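Local coordinates for 24-sterol C-methyltransferase (Haloferax volcanii, PDB 6F5Z) that probably transfers methyl groups from S-adenosylmethionine to a substrate, working as a holoenzyme with its Trm112 activator, at the interface of chains A and C and the interface of chains A and B. Coordinates in Å, arbitrary orientation; residue numbers count along the deposited sequence, not the author numbering. Chains: chain A/B, 24-sterol C-methyltransferase; chain C, UPF0434 family protein.

Contacts 1, 3 and 4 make up one continuous face on which the methyltransferase, chain A, holds the Trm112-like protein, chain C; their C-alpha centres lie 10 to 12 Å apart. Contacts 1 and 4 share A:Phe99, and contacts 1 and 3 both draw on the 3-10 helix 3-8 of chain C. Contact 3 is wetter, whereas contacts 1 and 4 combine apolar packing with backbone bonds. Contact 2 lies 30 to 40 Å from the other three, between two methyltransferase copies, so activator binding and the pairing of copies in the deposited assembly, which may not be biological, use separate surfaces of chain A.

Contact 1: the interface of chains A and C. Residues chain A 41, 64, 66, 99-100, 103-104; chain C 7-8.
C:Ile8 plugs a largely apolar pocket of A:Phe66, A:Phe99, A:Thr41 and A:Ser103 in a heterodimer interface that docks the Trm112 activator on the methyltransferase. CG1 of C:Ile8 stands between the backbone N and the carbonyl carbon (chi1 65°), which sends CD1 inward. There CD1 lies 3.7 Å from CE1 of A:Phe66 and also nears CD1 of A:Phe99, while the methyl CG2 of A:Thr41 meets it tip to tip. The other branch, CG2, packs 3.7 Å from CB of A:Ser103 and borders NH2 of A:Arg64. CE1 of A:Phe99 rests over one face of the A:Phe66 ring, toward its rim, bracing the pocket wall. At the mouth, NH1 of A:Arg64 gives a salt-bridging hydrogen bond of 2.8 Å to OD1 of C:Asp7, met on its syn side, although the guanidinium and carboxylate planes stand 80° apart. A second bond at 3.1 Å, from NE to OG1 of A:Thr41, lies in the guanidinium plane and should fix its rotation. The carbonyl O of C:Ile8 accepts a bond of 2.8 Å from the backbone N of A:Asp100, and a water links OD2 of A:Asp100 to O of C:Asp7. Together, plug and polar rim anchor the activator's short helix on the methyltransferase.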
ATOM      1  N   THR A  41      -5.009   9.806  14.413  1.00 17.15           N
ATOM      2  CA  THR A  41      -5.313  11.165  13.957  1.00 16.47           C
ATOM      3  C   THR A  41      -5.081  11.174  12.433  1.00 16.95           C
ATOM      4  O   THR A  41      -4.000  10.794  11.969  1.00 15.88           O
ATOM      5  CB  THR A  41      -4.342  12.151  14.591  1.00 18.76           C
ATOM      6  OG1 THR A  41      -4.615  12.187  16.010  1.00 21.54           O
ATOM      7  CG2 THR A  41      -4.520  13.579  14.048  1.00 18.93           C
ATOM      8  N   ARG A  64      -9.396  11.199  15.927  1.00 21.99           N
ATOM      9  CA  ARG A  64      -9.427  12.612  15.588  1.00 21.48           C
ATOM     10  C   ARG A  64      -9.295  12.732  14.102  1.00 21.48           C
ATOM     11  O   ARG A  64      -8.440  12.085  13.520  1.00 19.87           O
ATOM     12  CB  ARG A  64      -8.223  13.313  16.240  1.00 19.89           C
ATOM     13  CG  ARG A  64      -8.131  13.089  17.754  1.00 32.19           C
ATOM     14  CD  ARG A  64      -7.326  14.158  18.439  1.00 42.36           C
ATOM     15  NE  ARG A  64      -5.945  14.241  17.957  1.00 30.16           N
ATOM     16  CZ  ARG A  64      -5.087  15.149  18.394  1.00 41.50           C
ATOM     17  NH1 ARG A  64      -5.453  16.023  19.320  1.00 34.87           N
ATOM     18  NH2 ARG A  64      -3.853  15.183  17.921  1.00 39.66           N
ATOM     19  N   PHE A  66      -9.223  15.761  10.812  1.00 15.04           N
ATOM     20  CA  PHE A  66      -9.180  17.168  10.402  1.00 14.89           C
ATOM     21  C   PHE A  66      -9.435  17.190   8.916  1.00 16.85           C
ATOM     22  O   PHE A  66      -8.644  16.615   8.167  1.00 17.22           O
ATOM     23  CB  PHE A  66      -7.812  17.783  10.660  1.00 16.87           C
ATOM     24  CG  PHE A  66      -7.452  17.848  12.122  1.00 17.81           C
ATOM     25  CD1 PHE A  66      -6.900  16.754  12.763  1.00 19.25           C
ATOM     26  CD2 PHE A  66      -7.614  19.030  12.841  1.00 17.59           C
ATOM     27  CE1 PHE A  66      -6.512  16.826  14.112  1.00 19.86           C
ATOM     28  CE2 PHE A  66      -7.186  19.120  14.173  1.00 19.78           C
ATOM     29  CZ  PHE A  66      -6.697  18.007  14.815  1.00 18.43           C
ATOM     30  N   PHE A  99      -0.208  22.243  10.742  1.00 16.66           N
ATOM     31  CA  PHE A  99      -0.020  21.185  11.741  1.00 15.98           C
ATOM     32  C   PHE A  99       1.439  21.075  12.148  1.00 17.62           C
ATOM     33  O   PHE A  99       2.350  21.281  11.316  1.00 16.93           O
ATOM     34  CB  PHE A  99      -0.472  19.811  11.187  1.00 16.13           C
ATOM     35  CG  PHE A  99      -1.918  19.806  10.794  1.00 16.68           C
ATOM     36  CD1 PHE A  99      -2.908  19.580  11.744  1.00 18.89           C
ATOM     37  CD2 PHE A  99      -2.297  20.027   9.486  1.00 18.41           C
ATOM     38  CE1 PHE A  99      -4.245  19.588  11.380  1.00 20.04           C
ATOM     39  CE2 PHE A  99      -3.650  20.057   9.132  1.00 20.29           C
ATOM     40  CZ  PHE A  99      -4.604  19.876  10.097  1.00 18.63           C
ATOM     41  N   ASP A 100       1.664  20.704  13.417  1.00 17.80           N
ATOM     42  CA  ASP A 100       3.017  20.546  13.908  1.00 17.38           C
ATOM     43  C   ASP A 100       3.737  19.406  13.209  1.00 17.55           C
ATOM     44  O   ASP A 100       3.111  18.485  12.665  1.00 17.80           O
ATOM     45  CB  ASP A 100       3.018  20.195  15.403  1.00 20.71           C
ATOM     46  CG  ASP A 100       2.615  21.312  16.337  1.00 25.95           C
ATOM     47  OD1 ASP A 100       2.784  22.482  15.964  1.00 27.59           O
ATOM     48  OD2 ASP A 100       2.120  21.005  17.439  1.00 27.65           O
ATOM     49  N   SER A 103       2.886  15.038  13.863  1.00 16.26           N
ATOM     50  CA  SER A 103       1.698  15.122  14.714  1.00 16.68           C
ATOM     51  C   SER A 103       0.520  14.314  14.185  1.00 18.45           C
ATOM     52  O   SER A 103      -0.486  14.164  14.889  1.00 19.42           O
ATOM     53  CB  SER A 103       1.268  16.583  14.837  1.00 18.01           C
ATOM     54  OG  SER A 103       0.925  17.138  13.577  1.00 18.33           O
ATOM     55  N   VAL A 104       0.640  13.797  12.957  1.00 15.90           N
ATOM     56  CA  VAL A 104      -0.490  13.153  12.271  1.00 15.85           C
ATOM     57  C   VAL A 104      -0.166  11.702  11.954  1.00 16.34           C
ATOM     58  O   VAL A 104       0.942  11.442  11.504  1.00 17.07           O
ATOM     59  CB  VAL A 104      -0.765  13.991  10.987  1.00 19.55           C
ATOM     60  CG1 VAL A 104      -1.775  13.315  10.057  1.00 20.71           C
ATOM     61  CG2 VAL A 104      -1.208  15.410  11.369  1.00 19.63           C
TER
ATOM     62  N   ASP C   7      -4.239  21.099  19.897  1.00 19.08           N
ATOM     63  CA  ASP C   7      -2.899  20.884  20.410  1.00 20.92           C
ATOM     64  C   ASP C   7      -1.874  20.699  19.313  1.00 23.64           C
ATOM     65  O   ASP C   7      -0.701  21.013  19.551  1.00 25.97           O
ATOM     66  CB  ASP C   7      -2.859  19.736  21.429  1.00 23.00           C
ATOM     67  CG  ASP C   7      -3.190  18.347  20.891  1.00 31.02           C
ATOM     68  OD1 ASP C   7      -3.872  18.256  19.860  1.00 27.65           O
ATOM     69  OD2 ASP C   7      -2.740  17.349  21.502  1.00 42.91           O
ATOM     70  N   ILE C   8      -2.297  20.237  18.114  1.00 18.25           N
ATOM     71  CA  ILE C   8      -1.340  20.016  17.031  1.00 18.08           C
ATOM     72  C   ILE C   8      -1.395  21.081  15.959  1.00 20.52           C
ATOM     73  O   ILE C   8      -0.724  20.944  14.934  1.00 19.08           O
ATOM     74  CB  ILE C   8      -1.466  18.602  16.431  1.00 19.39           C
ATOM     75  CG1 ILE C   8      -2.830  18.409  15.742  1.00 19.96           C
ATOM     76  CG2 ILE C   8      -1.155  17.542  17.504  1.00 20.72           C
ATOM     77  CD1 ILE C   8      -2.896  17.172  14.799  1.00 21.62           C
TER
HETATM   78  O   HOH W   1       0.998  23.238  18.399  1.00 35.29           O

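Contact 2: the interface of chains A and B. Residues chain A 169, 173; chain B 36-38.
A:Arg169 and B:Glu37 approach from opposite directions between two copies of the methyltransferase, with A:Arg173 as a second donor. Two-fold symmetry repeats the patch with the chains exchanged, although the structure alone does not establish a dimer in solution. Traced outward, CB of A:Arg169 already lies 3.6 Å from OE2 of B:Glu37, and CD comes to 3.5 Å from that oxygen. The chain runs extended through CG, then turns at chi3 (-49°), which swings NE and the guanidinium toward the carboxylate. NE donates to OE2 at 2.7 Å, and NH2 donates to OE1 at 2.9 Å; both bonds are nearly straight. This is a side-on, two-nitrogen grip: the oxygens lie in the guanidinium plane and are met on their syn sides but from well out of the carboxylate plane, the flat groups being turned 35° apart. NH2 also bonds a water that passes the link on to OE2 of B:Glu38. From the opposite face of the carboxylate, NH1 of A:Arg173 reaches OE2 at 2.8 Å, coming in 56° out of its plane. OE2 therefore takes a bond from each arginine, and a second water joins NH2 of A:Arg173 to OE1. Two guanidinium groups around one carboxylate should favour its ionised form. The bend of B:Glu37 at chi2 presents its head to both donors. The arginines stand one turn apart on helix 165-174, whereas B:Val36 to B:Glu38 belong to the loop before strand 41-45.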
ATOM      1  N   ARG A 169       5.905   8.511  -8.240  1.00 14.28           N
ATOM      2  CA  ARG A 169       6.829   7.799  -7.350  1.00 13.40           C
ATOM      3  C   ARG A 169       8.116   8.604  -7.111  1.00 15.51           C
ATOM      4  O   ARG A 169       8.605   8.671  -5.983  1.00 16.22           O
ATOM      5  CB  ARG A 169       7.150   6.397  -7.907  1.00 14.03           C
ATOM      6  CG  ARG A 169       5.906   5.535  -8.096  1.00 15.48           C
ATOM      7  CD  ARG A 169       6.266   4.093  -8.438  1.00 16.30           C
ATOM      8  NE  ARG A 169       7.238   3.966  -9.519  1.00 16.21           N
ATOM      9  CZ  ARG A 169       6.953   3.803 -10.804  1.00 18.74           C
ATOM     10  NH1 ARG A 169       5.693   3.862 -11.228  1.00 17.35           N
ATOM     11  NH2 ARG A 169       7.931   3.619 -11.689  1.00 17.46           N
ATOM     12  N   ARG A 173       9.647  10.205  -3.467  1.00 15.61           N
ATOM     13  CA  ARG A 173      11.033   9.982  -2.990  0.50 15.66           C
ATOM     14  C   ARG A 173      11.761  11.302  -2.796  1.00 19.13           C
ATOM     15  O   ARG A 173      12.493  11.484  -1.804  1.00 19.56           O
ATOM     16  CB  ARG A 173      11.848   9.160  -4.001  0.50 18.10           C
ATOM     17  CG  ARG A 173      11.500   7.688  -4.006  0.50 22.53           C
ATOM     18  CD  ARG A 173      12.505   6.874  -4.820  0.50 17.22           C
ATOM     19  NE  ARG A 173      12.594   7.299  -6.222  0.50 18.86           N
ATOM     20  CZ  ARG A 173      11.835   6.819  -7.199  0.50 25.40           C
ATOM     21  NH1 ARG A 173      10.900   5.916  -6.937  0.50 13.59           N
ATOM     22  NH2 ARG A 173      11.985   7.258  -8.442  0.50 22.79           N
TER
ATOM     23  N   VAL B  36       7.682  -1.270  -7.697  1.00 17.67           N
ATOM     24  CA  VAL B  36       8.946  -1.631  -8.336  1.00 19.29           C
ATOM     25  C   VAL B  36       9.384  -0.565  -9.299  1.00 21.43           C
ATOM     26  O   VAL B  36       8.577  -0.095 -10.115  1.00 22.41           O
ATOM     27  CB  VAL B  36       8.708  -2.958  -9.118  1.00 25.29           C
ATOM     28  CG1 VAL B  36       9.884  -3.280 -10.047  1.00 26.27           C
ATOM     29  CG2 VAL B  36       8.446  -4.105  -8.153  1.00 25.82           C
ATOM     30  N   GLU B  37      10.698  -0.277  -9.291  1.00 16.52           N
ATOM     31  CA  GLU B  37      11.352   0.586 -10.269  1.00 15.70           C
ATOM     32  C   GLU B  37      12.102  -0.369 -11.192  1.00 18.85           C
ATOM     33  O   GLU B  37      12.572  -1.425 -10.760  1.00 19.00           O
ATOM     34  CB  GLU B  37      12.344   1.546  -9.625  1.00 16.99           C
ATOM     35  CG  GLU B  37      11.693   2.584  -8.721  1.00 20.31           C
ATOM     36  CD  GLU B  37      10.641   3.474  -9.373  1.00 29.34           C
ATOM     37  OE1 GLU B  37      10.608   3.583 -10.622  1.00 21.81           O
ATOM     38  OE2 GLU B  37       9.799   4.008  -8.620  1.00 22.22           O
ATOM     39  N   GLU B  38      12.197  -0.014 -12.486  1.00 16.05           N
ATOM     40  CA  GLU B  38      12.939  -0.856 -13.409  1.00 15.10           C
ATOM     41  C   GLU B  38      14.337  -1.095 -12.858  1.00 16.66           C
ATOM     42  O   GLU B  38      15.019  -0.155 -12.396  1.00 16.22           O
ATOM     43  CB  GLU B  38      13.073  -0.161 -14.782  1.00 17.15           C
ATOM     44  CG  GLU B  38      11.759  -0.076 -15.557  1.00 20.69           C
ATOM     45  CD  GLU B  38      10.829   1.072 -15.222  1.00 29.55           C
ATOM     46  OE1 GLU B  38      11.126   1.840 -14.279  1.00 23.59           O
ATOM     47  OE2 GLU B  38       9.832   1.246 -15.961  1.00 33.23           O
TER
HETATM   48  O   HOH W   2       9.999   6.654 -10.616  1.00 22.29           O
HETATM   49  O   HOH W   3       7.996   2.493 -14.350  1.00 44.49           O

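Contact 3: the interface of chains A and C. Residues chain A 85; chain C 2, 5, 29.
A:Asp85 meets C:Lys2 and C:Glu29 at a water-lined margin of the interface where the Trm112-like protein binds the methyltransferase. The more closely packed part is formed by the aliphatic stretch of C:Lys2, whose CD comes to 3.5 Å from the carbonyl O of A:Asp85, with CG somewhat farther away. CD2 of C:Leu5 approaches the same oxygen more distantly, at 4.2 Å. In C:Lys2 CG is set beside the backbone N (chi1 -79°), and further bends at chi3 and chi4 lay the methylenes beside that carbonyl while carrying the amine away. NZ ends 6.9 Å from OD2 of A:Asp85, too far for a salt bridge, so any attraction acts only at long range. The carbonyl O itself is reached by a water, which the backbone N of C:Lys2 also binds at 2.9 Å.

On the looser side two carboxylates come near each other. OD1 of A:Asp85 and OE1 of C:Glu29 are 3.8 Å apart, their side chains crossing at about a right angle and their planes 27° from parallel. A second water bonds both oxygens and may ease the repulsion expected if both groups are charged; it also bonds the first water, so a two-water chain spans the gap from the acidic pair to the backbone of C:Lys2. C:Glu29 gets there with CG pointing away from the backbone N (chi1 -175°) and a bend at chi2 that swings its carboxylate toward A:Asp85.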
ATOM      1  N   ASP A  85     -18.305  15.606  16.728  1.00 23.62           N
ATOM      2  CA  ASP A  85     -17.257  16.605  16.943  1.00 24.12           C
ATOM      3  C   ASP A  85     -15.853  15.997  16.975  1.00 25.77           C
ATOM      4  O   ASP A  85     -14.871  16.737  17.059  1.00 24.34           O
ATOM      5  CB  ASP A  85     -17.550  17.463  18.182  1.00 27.44           C
ATOM      6  CG  ASP A  85     -18.804  18.314  18.009  1.00 44.36           C
ATOM      7  OD1 ASP A  85     -18.895  19.045  16.994  1.00 44.81           O
ATOM      8  OD2 ASP A  85     -19.700  18.235  18.876  1.00 55.62           O
TER
ATOM      9  N   LYS C   2     -13.057  21.226  18.600  1.00 17.13           N
ATOM     10  CA  LYS C   2     -12.702  20.900  19.981  1.00 16.52           C
ATOM     11  C   LYS C   2     -11.373  21.516  20.362  1.00 17.57           C
ATOM     12  O   LYS C   2     -10.399  21.380  19.623  1.00 18.23           O
ATOM     13  CB  LYS C   2     -12.581  19.373  20.125  1.00 18.37           C
ATOM     14  CG  LYS C   2     -13.888  18.646  20.248  1.00 20.50           C
ATOM     15  CD  LYS C   2     -13.572  17.118  20.267  1.00 28.61           C
ATOM     16  CE  LYS C   2     -14.525  16.301  21.088  1.00 46.31           C
ATOM     17  NZ  LYS C   2     -14.147  16.286  22.531  1.00 54.12           N
ATOM     18  N   LEU C   5      -8.410  19.225  20.117  1.00 21.35           N
ATOM     19  CA  LEU C   5      -7.843  18.935  18.791  1.00 20.24           C
ATOM     20  C   LEU C   5      -6.860  20.013  18.371  1.00 22.48           C
ATOM     21  O   LEU C   5      -6.092  19.820  17.435  1.00 22.17           O
ATOM     22  CB  LEU C   5      -8.954  18.843  17.724  1.00 20.06           C
ATOM     23  CG  LEU C   5      -9.616  17.465  17.497  1.00 26.94           C
ATOM     24  CD1 LEU C   5     -10.060  16.809  18.792  1.00 28.25           C
ATOM     25  CD2 LEU C   5     -10.806  17.609  16.591  1.00 30.73           C
ATOM     26  N   GLU C  29     -15.978  22.200  22.778  1.00 16.30           N
ATOM     27  CA  GLU C  29     -16.194  22.843  21.484  1.00 16.72           C
ATOM     28  C   GLU C  29     -15.956  24.361  21.507  1.00 17.75           C
ATOM     29  O   GLU C  29     -16.663  25.071  22.202  1.00 17.75           O
ATOM     30  CB  GLU C  29     -17.623  22.526  20.977  1.00 17.92           C
ATOM     31  CG  GLU C  29     -17.911  23.063  19.580  1.00 22.40           C
ATOM     32  CD  GLU C  29     -17.085  22.468  18.455  1.00 33.08           C
ATOM     33  OE1 GLU C  29     -16.432  21.420  18.664  1.00 30.58           O
ATOM     34  OE2 GLU C  29     -17.132  23.036  17.342  1.00 29.57           O
TER
HETATM   35  O   HOH W   4     -14.059  19.347  16.672  1.00 24.28           O
HETATM   36  O   HOH W   5     -16.605  20.296  16.262  1.00 33.26           O

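Contact 4: the interface of chains A and C. Residues chain A 90-91, 98-99; chain C 1, 9, 51, 53.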
ATOM      1  N   LEU A  90     -11.412  22.745   8.900  1.00 14.08           N
ATOM      2  CA  LEU A  90     -10.703  24.011   8.914  1.00 14.29           C
ATOM      3  C   LEU A  90     -10.422  24.469   7.497  1.00 15.40           C
ATOM      4  O   LEU A  90     -10.290  23.645   6.562  1.00 14.92           O
ATOM      5  CB  LEU A  90      -9.392  23.906   9.710  1.00 14.77           C
ATOM      6  CG  LEU A  90      -8.301  22.970   9.153  1.00 18.33           C
ATOM      7  CD1 LEU A  90      -6.934  23.364   9.699  1.00 20.13           C
ATOM      8  CD2 LEU A  90      -8.571  21.462   9.495  1.00 18.32           C
ATOM      9  N   VAL A  91     -10.308  25.802   7.339  1.00 13.91           N
ATOM     10  CA  VAL A  91      -9.895  26.382   6.064  1.00 13.69           C
ATOM     11  C   VAL A  91      -8.377  26.421   6.086  1.00 16.65           C
ATOM     12  O   VAL A  91      -7.770  26.847   7.086  1.00 15.35           O
ATOM     13  CB  VAL A  91     -10.493  27.784   5.814  1.00 15.27           C
ATOM     14  CG1 VAL A  91     -10.388  28.142   4.324  1.00 15.78           C
ATOM     15  CG2 VAL A  91     -11.947  27.890   6.280  1.00 16.04           C
ATOM     16  N   PRO A  98      -1.146  23.788   8.487  1.00 16.57           N
ATOM     17  CA  PRO A  98      -1.114  24.332   9.850  1.00 15.57           C
ATOM     18  C   PRO A  98      -1.054  23.272  10.942  1.00 18.24           C
ATOM     19  O   PRO A  98      -1.754  23.382  11.961  1.00 16.94           O
ATOM     20  CB  PRO A  98      -2.412  25.149   9.907  1.00 17.26           C
ATOM     21  CG  PRO A  98      -3.392  24.265   9.112  1.00 20.17           C
ATOM     22  CD  PRO A  98      -2.521  23.799   7.930  1.00 17.63           C
ATOM     23  N   PHE A  99      -0.208  22.243  10.742  1.00 16.66           N
ATOM     24  CA  PHE A  99      -0.020  21.185  11.741  1.00 15.98           C
ATOM     25  C   PHE A  99       1.439  21.075  12.148  1.00 17.62           C
ATOM     26  O   PHE A  99       2.350  21.281  11.316  1.00 16.93           O
ATOM     27  CB  PHE A  99      -0.472  19.811  11.187  1.00 16.13           C
ATOM     28  CG  PHE A  99      -1.918  19.806  10.794  1.00 16.68           C
ATOM     29  CD1 PHE A  99      -2.908  19.580  11.744  1.00 18.89           C
ATOM     30  CD2 PHE A  99      -2.297  20.027   9.486  1.00 18.41           C
ATOM     31  CE1 PHE A  99      -4.245  19.588  11.380  1.00 20.04           C
ATOM     32  CE2 PHE A  99      -3.650  20.057   9.132  1.00 20.29           C
ATOM     33  CZ  PHE A  99      -4.604  19.876  10.097  1.00 18.63           C
TER
ATOM     34  N   MET C   1     -14.597  23.801  16.676  1.00 16.23           N
ATOM     35  CA  MET C   1     -13.572  22.748  16.755  1.00 15.90           C
ATOM     36  C   MET C   1     -13.271  22.497  18.227  1.00 17.95           C
ATOM     37  O   MET C   1     -13.147  23.445  18.997  1.00 16.20           O
ATOM     38  CB  MET C   1     -12.283  23.184  16.027  1.00 17.23           C
ATOM     39  CG  MET C   1     -11.134  22.177  16.173  1.00 19.10           C
ATOM     40  SD  MET C   1      -9.595  22.666  15.339  1.00 20.99           S
ATOM     41  CE  MET C   1     -10.026  22.354  13.552  1.00 20.07           C
ATOM     42  N   LEU C   9      -2.212  22.124  16.151  1.00 17.06           N
ATOM     43  CA  LEU C   9      -2.254  23.193  15.173  1.00 15.90           C
ATOM     44  C   LEU C   9      -1.098  24.158  15.380  1.00 17.77           C
ATOM     45  O   LEU C   9      -0.636  24.339  16.507  1.00 19.50           O
ATOM     46  CB  LEU C   9      -3.573  23.968  15.272  1.00 16.51           C
ATOM     47  CG  LEU C   9      -4.857  23.168  14.980  1.00 19.98           C
ATOM     48  CD1 LEU C   9      -6.088  24.071  15.150  1.00 21.37           C
ATOM     49  CD2 LEU C   9      -4.848  22.576  13.541  1.00 20.11           C
ATOM     50  N   PRO C  51     -11.901  27.058  12.211  1.00 14.52           N
ATOM     51  CA  PRO C  51     -10.765  27.961  12.121  1.00 13.51           C
ATOM     52  C   PRO C  51     -10.438  28.244  10.657  1.00 16.98           C
ATOM     53  O   PRO C  51     -10.435  27.306   9.827  1.00 16.55           O
ATOM     54  CB  PRO C  51      -9.616  27.182  12.762  1.00 16.38           C
ATOM     55  CG  PRO C  51     -10.270  26.052  13.484  1.00 18.62           C
ATOM     56  CD  PRO C  51     -11.497  25.736  12.720  1.00 16.35           C
ATOM     57  N   LEU C  53      -7.408  29.019   8.783  1.00 15.02           N
ATOM     58  CA  LEU C  53      -5.965  28.984   8.897  1.00 15.61           C
ATOM     59  C   LEU C  53      -5.285  29.180   7.540  1.00 18.28           C
ATOM     60  O   LEU C  53      -4.145  28.722   7.354  1.00 17.55           O
ATOM     61  CB  LEU C  53      -5.477  27.723   9.629  1.00 16.23           C
ATOM     62  CG  LEU C  53      -5.758  27.762  11.133  1.00 17.13           C
ATOM     63  CD1 LEU C  53      -5.882  26.377  11.718  1.00 17.58           C
ATOM     64  CD2 LEU C  53      -4.668  28.495  11.862  1.00 18.38           C
TER
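A:Val91 and the stretch from C:Pro51 to C:Leu53 join by two backbone hydrogen bonds. The N of A:Val91 donates to O of C:Pro51 at 2.9 Å, and O of A:Val91 accepts from N of C:Leu53 at 2.8 Å. One residue of chain A thus reaches two residues of chain C separated by one position, the pattern of parallel strand pairing. Apolar groups pack beside this seam. CD1 of A:Leu90 lies 3.8 Å from CD1 of C:Leu53, and the A:Pro98 ring, through CB, touches CB of C:Leu53 at 4.0 Å. C:Leu53 therefore sits against both A:Leu90 and A:Pro98, its backbone held by the bond to A:Val91. In A:Leu90 a chi1 of 65° wedges CG between the backbone N and the carbonyl carbon and sends CD1 toward C:Leu53. Its CB lies 3.6 Å from O of C:Pro51, beyond the oxygen end of that carbonyl. Next to them, CD2 of C:Leu9 packs 3.7 Å from CE1 of A:Phe99, the two side chains lying alongside and pointing the same way. An antiparallel bridge between A:Phe99 and C:Leu9 sets that pairing. Farther out, the methyl CE of C:Met1 grazes CB of A:Leu90 at 4.2 Å. In the fold, strand 87-91 of the methyltransferase is met at its end by strand 50-51 of the activator and the residues just after it, while the loop bearing A:Pro98 and A:Phe99 lies along the segment following helix 3-8 of chain C.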